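Local coordinates for protein pectate lyase (Bacillus, PDB 3VMV) that probably cleaves the polygalacturonate of pectin by elimination, as a secreted pectate lyase of polysaccharide lyase family 1 with a parallel beta-helix fold, at residues A25-N37 / G59-H71. Numbering follows the deposited sequence.
Sequences ASTGAQIQQLIDN and GNSPQSLIDVKNH
Gln32 reaches from helix 28-37 to the backbone of Asp67 and grips it with both ends of its amide. OE1 accepts from Asp67 N (2.9 Å) on a lone pair, and NE2 gives an almost straight bond to Asp67 O (3.0 Å). CG lies anti to the backbone N (chi1 -164°) and the chain bends at chi2, which turns the amide onto the strand. A second bond from NE2 to Asp36 OD1, together with a water shared by OE1 and Leu65 O, fixes the amide's rotation. A leucine in its place would probably leave the backbone N-H and C=O of Asp67 poorly satisfied and weaken the helix's hold on the strand.

At the helix start, Asn60 OD1 accepts from Gly28 N (3.0 Å), the donor standing above the carbonyl plane, and also from Thr57 N, while Asn60 O receives Ala29 N. Packing is close here: Gly28 CA lies 3.1 Å from Ser61 OG, itself hydrogen-bonded to Thr57 O, and a beta carbon would collide. Deeper in, Ile31 CG2 meets Ile66 CG2, and Ile35 CD1 touches Val68 CG2. The outer side is looser, exposed Pro62 resting on Ala29 and Gln32.

Helix 28-37 runs 19° from parallel to strand 66-68, paired with strand 97-103, whose Arg98 forms a salt bridge with Asp67; Ile31 touches strands 48-52 and 55-57, consistent with the N-terminal capping helix of family 1 pectate lyases.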
# COMPACT_ATOMS: atom_id res chain seq x y z
N ALA A 25 -0.23 11.85 -19.90
CA ALA A 25 -1.30 10.97 -20.37
C ALA A 25 -2.59 11.28 -19.65
O ALA A 25 -2.59 11.60 -18.47
CB ALA A 25 -0.93 9.51 -20.09
N SER A 26 -3.70 11.16 -20.35
CA SER A 26 -4.99 11.41 -19.73
C SER A 26 -5.97 10.28 -19.97
O SER A 26 -7.13 10.39 -19.63
CB SER A 26 -5.59 12.73 -20.21
OG SER A 26 -5.58 12.77 -21.62
N THR A 27 -5.50 9.18 -20.56
CA THR A 27 -6.36 7.99 -20.70
C THR A 27 -5.53 6.74 -20.43
O THR A 27 -4.28 6.76 -20.53
CB THR A 27 -6.94 7.84 -22.14
OG1 THR A 27 -5.85 7.57 -23.05
CG2 THR A 27 -7.73 9.11 -22.57
N GLY A 28 -6.19 5.64 -20.09
CA GLY A 28 -5.48 4.40 -19.85
C GLY A 28 -4.81 3.90 -21.12
O GLY A 28 -3.73 3.30 -21.06
N ALA A 29 -5.44 4.15 -22.25
CA ALA A 29 -4.82 3.78 -23.53
C ALA A 29 -3.47 4.46 -23.71
O ALA A 29 -2.50 3.81 -24.10
CB ALA A 29 -5.76 4.04 -24.69
N GLN A 30 -3.37 5.75 -23.37
CA GLN A 30 -2.07 6.41 -23.49
C GLN A 30 -1.07 5.81 -22.52
O GLN A 30 0.06 5.55 -22.89
CB GLN A 30 -2.19 7.91 -23.23
CG GLN A 30 -2.84 8.66 -24.37
CD GLN A 30 -2.74 10.15 -24.18
OE1 GLN A 30 -3.09 10.64 -23.12
NE2 GLN A 30 -2.27 10.87 -25.19
N ILE A 31 -1.48 5.59 -21.27
CA ILE A 31 -0.56 5.01 -20.31
C ILE A 31 -0.09 3.63 -20.76
O ILE A 31 1.11 3.33 -20.74
CB ILE A 31 -1.20 4.89 -18.90
CG1 ILE A 31 -1.56 6.29 -18.38
CG2 ILE A 31 -0.24 4.25 -17.95
CD1 ILE A 31 -2.30 6.25 -17.04
N GLN A 32 -1.04 2.77 -21.13
CA GLN A 32 -0.67 1.40 -21.50
C GLN A 32 0.24 1.39 -22.75
O GLN A 32 1.22 0.62 -22.83
CB GLN A 32 -1.91 0.53 -21.73
CG GLN A 32 -1.60 -0.98 -21.75
CD GLN A 32 -1.12 -1.41 -20.38
OE1 GLN A 32 -1.89 -1.37 -19.44
NE2 GLN A 32 0.14 -1.82 -20.28
N GLN A 33 -0.06 2.25 -23.72
CA GLN A 33 0.78 2.32 -24.92
C GLN A 33 2.17 2.81 -24.60
O GLN A 33 3.14 2.32 -25.18
CB GLN A 33 0.15 3.23 -25.94
CG GLN A 33 -1.01 2.57 -26.55
CD GLN A 33 -1.78 3.52 -27.43
OE1 GLN A 33 -1.27 4.57 -27.83
NE2 GLN A 33 -3.03 3.16 -27.71
N LEU A 34 2.28 3.81 -23.72
CA LEU A 34 3.60 4.27 -23.36
C LEU A 34 4.44 3.14 -22.76
O LEU A 34 5.62 2.96 -23.12
CB LEU A 34 3.51 5.41 -22.35
CG LEU A 34 2.96 6.72 -22.90
CD1 LEU A 34 2.77 7.64 -21.75
CD2 LEU A 34 3.94 7.31 -23.93
N ILE A 35 3.83 2.36 -21.87
CA ILE A 35 4.52 1.26 -21.23
C ILE A 35 4.93 0.21 -22.26
O ILE A 35 6.07 -0.24 -22.28
CB ILE A 35 3.62 0.62 -20.17
CG1 ILE A 35 3.44 1.61 -19.01
CG2 ILE A 35 4.17 -0.75 -19.73
CD1 ILE A 35 2.28 1.28 -18.07
N ASP A 36 3.98 -0.19 -23.12
CA ASP A 36 4.23 -1.29 -24.05
C ASP A 36 5.19 -0.86 -25.15
O ASP A 36 6.09 -1.62 -25.53
CB ASP A 36 2.92 -1.78 -24.66
CG ASP A 36 1.97 -2.42 -23.62
OD1 ASP A 36 2.34 -2.59 -22.43
OD2 ASP A 36 0.83 -2.74 -24.02
N ASN A 37 5.02 0.36 -25.66
CA ASN A 37 5.92 0.86 -26.69
C ASN A 37 7.34 0.92 -26.16
O ASN A 37 8.29 0.54 -26.86
CB ASN A 37 5.49 2.25 -27.15
CG ASN A 37 4.25 2.22 -28.03
OD1 ASN A 37 3.82 1.17 -28.49
ND2 ASN A 37 3.69 3.40 -28.28
N GLY A 59 -13.49 2.65 -19.47
CA GLY A 59 -13.90 3.04 -20.80
C GLY A 59 -12.76 3.58 -21.66
O GLY A 59 -12.81 3.44 -22.88
N ASN A 60 -11.73 4.18 -21.03
CA ASN A 60 -10.64 4.73 -21.85
C ASN A 60 -9.32 3.94 -21.77
O ASN A 60 -8.28 4.43 -22.21
CB ASN A 60 -10.43 6.26 -21.64
CG ASN A 60 -9.90 6.62 -20.23
OD1 ASN A 60 -9.17 5.85 -19.58
ND2 ASN A 60 -10.24 7.86 -19.81
N SER A 61 -9.41 2.72 -21.25
CA SER A 61 -8.25 1.82 -21.08
C SER A 61 -8.50 0.53 -21.84
O SER A 61 -9.64 0.06 -21.92
CB SER A 61 -8.03 1.47 -19.60
OG SER A 61 -7.84 2.69 -18.88
N PRO A 62 -7.44 -0.05 -22.39
CA PRO A 62 -7.60 -1.21 -23.27
C PRO A 62 -7.64 -2.55 -22.52
O PRO A 62 -8.06 -3.54 -23.14
CB PRO A 62 -6.35 -1.16 -24.14
CG PRO A 62 -5.30 -0.53 -23.23
CD PRO A 62 -6.06 0.50 -22.42
N GLN A 63 -7.19 -2.60 -21.27
CA GLN A 63 -7.31 -3.80 -20.42
C GLN A 63 -8.07 -3.40 -19.17
O GLN A 63 -8.29 -2.21 -18.93
CB GLN A 63 -5.92 -4.32 -20.00
CG GLN A 63 -5.09 -4.74 -21.20
CD GLN A 63 -3.66 -5.08 -20.82
OE1 GLN A 63 -3.41 -5.84 -19.89
NE2 GLN A 63 -2.72 -4.50 -21.54
N SER A 64 -8.44 -4.38 -18.36
CA SER A 64 -9.26 -4.10 -17.16
C SER A 64 -8.44 -3.54 -15.99
O SER A 64 -8.99 -3.27 -14.93
CB SER A 64 -9.99 -5.36 -16.69
OG SER A 64 -10.95 -5.75 -17.66
N LEU A 65 -7.14 -3.39 -16.19
CA LEU A 65 -6.23 -2.76 -15.22
C LEU A 65 -5.11 -2.13 -16.01
O LEU A 65 -5.00 -2.37 -17.20
CB LEU A 65 -5.70 -3.78 -14.20
CG LEU A 65 -5.10 -5.09 -14.69
CD1 LEU A 65 -3.71 -4.88 -15.29
CD2 LEU A 65 -5.02 -6.08 -13.54
N ILE A 66 -4.32 -1.26 -15.36
CA ILE A 66 -3.15 -0.66 -15.99
C ILE A 66 -1.99 -1.58 -15.65
O ILE A 66 -1.61 -1.73 -14.48
CB ILE A 66 -2.92 0.76 -15.41
CG1 ILE A 66 -4.13 1.65 -15.71
CG2 ILE A 66 -1.63 1.35 -15.99
CD1 ILE A 66 -4.42 1.84 -17.20
N ASP A 67 -1.46 -2.23 -16.67
CA ASP A 67 -0.55 -3.37 -16.54
C ASP A 67 0.89 -2.86 -16.64
O ASP A 67 1.46 -2.76 -17.74
CB ASP A 67 -0.90 -4.35 -17.68
CG ASP A 67 -0.58 -5.83 -17.40
OD1 ASP A 67 -0.20 -6.21 -16.30
OD2 ASP A 67 -0.73 -6.62 -18.36
N VAL A 68 1.49 -2.62 -15.49
CA VAL A 68 2.94 -2.28 -15.41
C VAL A 68 3.73 -3.58 -15.41
O VAL A 68 4.10 -4.12 -14.36
CB VAL A 68 3.27 -1.36 -14.21
CG1 VAL A 68 4.76 -0.96 -14.27
CG2 VAL A 68 2.36 -0.14 -14.24
N LYS A 69 3.91 -4.12 -16.62
CA LYS A 69 4.44 -5.45 -16.85
C LYS A 69 5.14 -5.37 -18.18
O LYS A 69 4.69 -4.69 -19.10
CB LYS A 69 3.30 -6.47 -16.95
CG LYS A 69 3.79 -7.91 -17.03
CD LYS A 69 2.62 -8.87 -17.31
CE LYS A 69 1.72 -8.99 -16.07
NZ LYS A 69 0.84 -10.17 -16.22
N ASN A 70 6.24 -6.10 -18.28
CA ASN A 70 6.95 -6.18 -19.54
C ASN A 70 6.03 -6.77 -20.59
O ASN A 70 5.23 -7.66 -20.30
CB ASN A 70 8.16 -7.11 -19.35
CG ASN A 70 9.11 -7.05 -20.53
OD1 ASN A 70 8.84 -7.59 -21.59
ND2 ASN A 70 10.23 -6.37 -20.34
N HIS A 71 6.14 -6.29 -21.82
CA HIS A 71 5.36 -6.90 -22.90
C HIS A 71 5.79 -8.39 -23.08
O HIS A 71 5.02 -9.19 -23.58
CB HIS A 71 5.49 -6.06 -24.20
CG HIS A 71 6.68 -6.41 -25.01
ND1 HIS A 71 7.94 -5.94 -24.70
CD2 HIS A 71 6.83 -7.19 -26.11
CE1 HIS A 71 8.81 -6.42 -25.56
NE2 HIS A 71 8.16 -7.19 -26.43
O HOH W 1 -4.75 -0.96 -19.74
O HOH W 2 2.14 -4.54 -20.57